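Local coordinates for RmpA (Streptococcus mutans, PDB 3BJV), which serves as the ascorbate-type IIA component of a phosphoenolpyruvate-dependent phosphotransferase system, probably passing phosphoryl groups on to its IIB partner in ascorbate uptake, at the interface of chains A and B. Coordinates in Å, arbitrary orientation; residue numbers count along the deposited sequence, not the author numbering. Chains: chain A/B, RmpA.

Contact 1: the interface of chains A and B. Residues chain A 50, 54, 57-58, 68; chain B 109, 112-113.
At the centre, the aliphatic chain of B:Lys109 is caught between two tyrosine rings of chain A. CG sits over one face of A:Tyr57, offset toward the rim, 3.8 Å from that ring's CG. One methylene further on, CD lies over a face of A:Tyr54, 3.6 Å from A:Tyr54 CG, and makes a CH-pi contact with the ring. The two rings stand nearly perpendicular, so the lysine is held by two faces set at an angle. Its chain runs straight through chi2 and then bends at chi4 (73°), which carries NZ across the outer half of the A:Tyr54 ring, to 3.7 Å from CE2. The proximity of the amine may add some electrostatic attraction to the packing.

A:Tyr57 is gripped from behind as well. Its opposite face is filled by A:Tyr58, whose CD2 stands over the ring centre, and its hydroxyl OH donates a hydrogen bond to the backbone O of A:His68 (2.6 Å). That bond runs nearly along the C=O axis and, with the two covered faces, limits movement of the ring. The edge of A:Tyr54 meets the backbone O of A:Ser50, lying in the ring plane.

Further out, B:Ser113 CB packs against A:Tyr57 CA at 3.7 Å. Its OG, at chi1 82°, turns back within its own helix to B:Lys109 O and reaches that carbonyl from above its plane (3.2 Å). The methyl CG2 of B:Thr112 touches the imidazole CE1 of A:His68 at 4.0 Å, the two side chains approaching from opposite directions.

A:His68 is the phosphoryl-accepting histidine of this IIA family, so this part of the two-fold interface, in a dimer that may or may not be biological, adjoins the active site. Chain B contributes the first turns of helix 108-123; chain A contributes helix 42-54 and the loops beyond it.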
loop_
_atom_site.group_PDB
_atom_site.type_symbol
_atom_site.label_atom_id
_atom_site.label_comp_id
_atom_site.label_asym_id
_atom_site.label_seq_id
_atom_site.Cartn_x
_atom_site.Cartn_y
_atom_site.Cartn_z
ATOM N N SER A 50 10.561 -10.719 11.824
ATOM C CA SER A 50 9.546 -9.648 11.872
ATOM C C SER A 50 8.142 -10.158 12.083
ATOM O O SER A 50 7.363 -9.564 12.796
ATOM C CB SER A 50 9.590 -8.798 10.621
ATOM O OG SER A 50 10.824 -8.104 10.607
ATOM N N TYR A 54 6.014 -9.286 15.311
ATOM C CA TYR A 54 4.999 -8.249 15.079
ATOM C C TYR A 54 3.661 -8.808 14.668
ATOM O O TYR A 54 2.688 -8.090 14.685
ATOM C CB TYR A 54 5.477 -7.250 14.022
ATOM C CG TYR A 54 6.465 -6.214 14.524
ATOM C CD1 TYR A 54 5.999 -5.040 15.120
ATOM C CD2 TYR A 54 7.859 -6.384 14.378
ATOM C CE1 TYR A 54 6.886 -4.062 15.590
ATOM C CE2 TYR A 54 8.758 -5.425 14.850
ATOM C CZ TYR A 54 8.246 -4.258 15.456
ATOM O OH TYR A 54 9.050 -3.247 15.938
ATOM N N TYR A 57 2.341 -8.662 8.791
ATOM C CA TYR A 57 2.038 -7.265 8.468
ATOM C C TYR A 57 1.801 -7.138 6.943
ATOM O O TYR A 57 1.995 -6.072 6.379
ATOM C CB TYR A 57 3.160 -6.305 8.993
ATOM C CG TYR A 57 4.559 -6.821 8.683
ATOM C CD1 TYR A 57 5.268 -6.372 7.560
ATOM C CD2 TYR A 57 5.135 -7.842 9.471
ATOM C CE1 TYR A 57 6.548 -6.875 7.263
ATOM C CE2 TYR A 57 6.380 -8.372 9.151
ATOM C CZ TYR A 57 7.078 -7.876 8.041
ATOM O OH TYR A 57 8.293 -8.446 7.736
ATOM N N TYR A 58 1.356 -8.214 6.275
ATOM C CA TYR A 58 1.338 -8.207 4.790
ATOM C C TYR A 58 0.229 -9.028 4.182
ATOM O O TYR A 58 0.263 -9.405 3.034
ATOM C CB TYR A 58 2.693 -8.651 4.258
ATOM C CG TYR A 58 3.274 -9.843 5.039
ATOM C CD1 TYR A 58 2.750 -11.162 4.885
ATOM C CD2 TYR A 58 4.339 -9.663 5.908
ATOM C CE1 TYR A 58 3.295 -12.260 5.583
ATOM C CE2 TYR A 58 4.881 -10.749 6.616
ATOM C CZ TYR A 58 4.366 -12.033 6.461
ATOM O OH TYR A 58 4.936 -13.070 7.206
ATOM N N HIS A 68 7.491 -9.441 2.950
ATOM C CA HIS A 68 8.618 -8.526 2.736
ATOM C C HIS A 68 9.234 -8.074 4.074
ATOM O O HIS A 68 8.701 -8.340 5.160
ATOM C CB HIS A 68 8.198 -7.293 1.956
ATOM C CG HIS A 68 7.220 -6.435 2.686
ATOM N ND1 HIS A 68 5.911 -6.812 2.906
ATOM C CD2 HIS A 68 7.361 -5.222 3.259
ATOM C CE1 HIS A 68 5.291 -5.874 3.595
ATOM N NE2 HIS A 68 6.156 -4.904 3.841
ATOM N N LYS B 109 5.427 -1.013 9.043
ATOM C CA LYS B 109 4.535 -2.126 9.222
ATOM C C LYS B 109 3.090 -1.660 9.312
ATOM O O LYS B 109 2.206 -2.252 8.672
ATOM C CB LYS B 109 4.947 -2.998 10.430
ATOM C CG LYS B 109 6.217 -3.764 10.148
ATOM C CD LYS B 109 6.670 -4.689 11.280
ATOM C CE LYS B 109 8.212 -4.857 11.169
ATOM N NZ LYS B 109 8.883 -3.570 11.621
ATOM N N THR B 112 1.684 -0.200 5.890
ATOM C CA THR B 112 1.346 -1.206 4.936
ATOM C C THR B 112 0.175 -2.009 5.388
ATOM O O THR B 112 -0.741 -2.230 4.595
ATOM C CB THR B 112 2.569 -2.124 4.647
ATOM O OG1 THR B 112 3.498 -1.366 3.883
ATOM C CG2 THR B 112 2.173 -3.346 3.805
ATOM N N SER B 113 0.183 -2.484 6.626
ATOM C CA SER B 113 -0.892 -3.390 6.990
ATOM C C SER B 113 -2.144 -2.796 7.631
ATOM O O SER B 113 -3.187 -3.477 7.711
ATOM C CB SER B 113 -0.402 -4.615 7.768
ATOM O OG SER B 113 -0.224 -4.330 9.118
#

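Contact 2: the interface of chains A and B. Residues chain A 152, 155; chain B 61-62.
The carboxylate of A:Glu155 turns one flat face toward the ring of B:Pro62. The ring carbon CG stands almost directly above OE1, 4.0 Å from it, so this is a carbon sitting over an oxygen at loose van der Waals range. The glutamate comes across the proline at about a right angle. Its CG is anti to its own carbonyl carbon (chi1 -75°) and the chain stays extended through chi2 (174°), which brings the carboxylate beneath the proline ring, with one face turned to it.

The second touch on B:Pro62 is made by backbone. The carbonyl O of A:Pro152 reaches ring carbon CD at 3.8 Å, so neighbouring corners of one pyrrolidine ring, CG and CD, meet two different residues of the chain A tail. The carbon CD is bonded to the ring nitrogen and is therefore somewhat polarised, which could make the approach of a carbonyl oxygen mildly favourable. The pyrrolidine ring of A:Pro152 itself stays behind its carbonyl, with its carbons further from B:Pro62 than that oxygen is.

B:Met61 adds a smaller share. Its CA lies 4.5 Å from A:Pro152 O, and its side chain, with the thioether SD, runs away from A:Glu155 and past the A:Pro152 side of the patch. About 99 Å² of protein surface is hidden here in all, with B:Pro62 and A:Pro152 contributing more than their neighbours.

A:Pro152 begins the 3-10 helix 152-154 and A:Glu155 follows it, close to the end of the modelled chain. B:Met61 and B:Pro62 form the loop that enters strand 63-65. Rigid proline rings on both sides give the patch a fairly fixed shape. Its role is probably to rest the C-terminal tail of one subunit on the other, an accessory touch at the margin of the dimer seen in the crystal; the structure alone does not show whether that dimer forms in the cell.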
loop_
_atom_site.group_PDB
_atom_site.type_symbol
_atom_site.label_atom_id
_atom_site.label_comp_id
_atom_site.label_asym_id
_atom_site.label_seq_id
_atom_site.Cartn_x
_atom_site.Cartn_y
_atom_site.Cartn_z
ATOM N N PRO A 152 -7.190 1.384 -12.646
ATOM C CA PRO A 152 -6.875 2.816 -12.393
ATOM C C PRO A 152 -5.587 3.032 -11.584
ATOM O O PRO A 152 -4.906 4.053 -11.745
ATOM C CB PRO A 152 -8.076 3.299 -11.579
ATOM C CG PRO A 152 -9.162 2.293 -11.870
ATOM C CD PRO A 152 -8.440 0.985 -11.977
ATOM N N GLU A 155 -2.672 3.665 -14.095
ATOM C CA GLU A 155 -2.632 4.796 -15.023
ATOM C C GLU A 155 -1.468 5.749 -14.913
ATOM O O GLU A 155 -1.058 6.267 -15.941
ATOM C CB GLU A 155 -3.905 5.603 -14.985
ATOM C CG GLU A 155 -5.038 4.916 -15.680
ATOM C CD GLU A 155 -6.311 5.671 -15.509
ATOM O OE1 GLU A 155 -6.301 6.896 -15.762
ATOM O OE2 GLU A 155 -7.310 5.055 -15.086
ATOM N N MET B 61 -4.104 6.802 -7.046
ATOM C CA MET B 61 -4.996 6.753 -8.181
ATOM C C MET B 61 -5.249 8.193 -8.551
ATOM O O MET B 61 -5.029 9.067 -7.724
ATOM C CB MET B 61 -6.294 6.006 -7.836
ATOM C CG MET B 61 -7.087 6.465 -6.584
ATOM S SD MET B 61 -8.686 5.526 -6.345
ATOM C CE MET B 61 -9.903 6.529 -7.241
ATOM N N PRO B 62 -5.709 8.456 -9.801
ATOM C CA PRO B 62 -5.849 9.873 -10.191
ATOM C C PRO B 62 -6.907 10.604 -9.372
ATOM O O PRO B 62 -7.872 9.981 -8.973
ATOM C CB PRO B 62 -6.203 9.803 -11.691
ATOM C CG PRO B 62 -5.758 8.410 -12.122
ATOM C CD PRO B 62 -6.102 7.557 -10.906
#

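About 25 Å separates the C-alpha centres of contact 1 and contact 2, which belong to one two-fold symmetric interface and share no residue. They are nevertheless connected through sequence: strand 63-65 lies between the loop used by chain B in contact 2 and the histidine loop used by chain A in contact 1. Because symmetry repeats each patch with the chains exchanged, in each subunit the segments that flank this strand in sequence both touch the partner. Contact 1 buries more surface, 263 Å² against 99 Å². If the dimer persists in solution, it could influence access to the phosphorylation site.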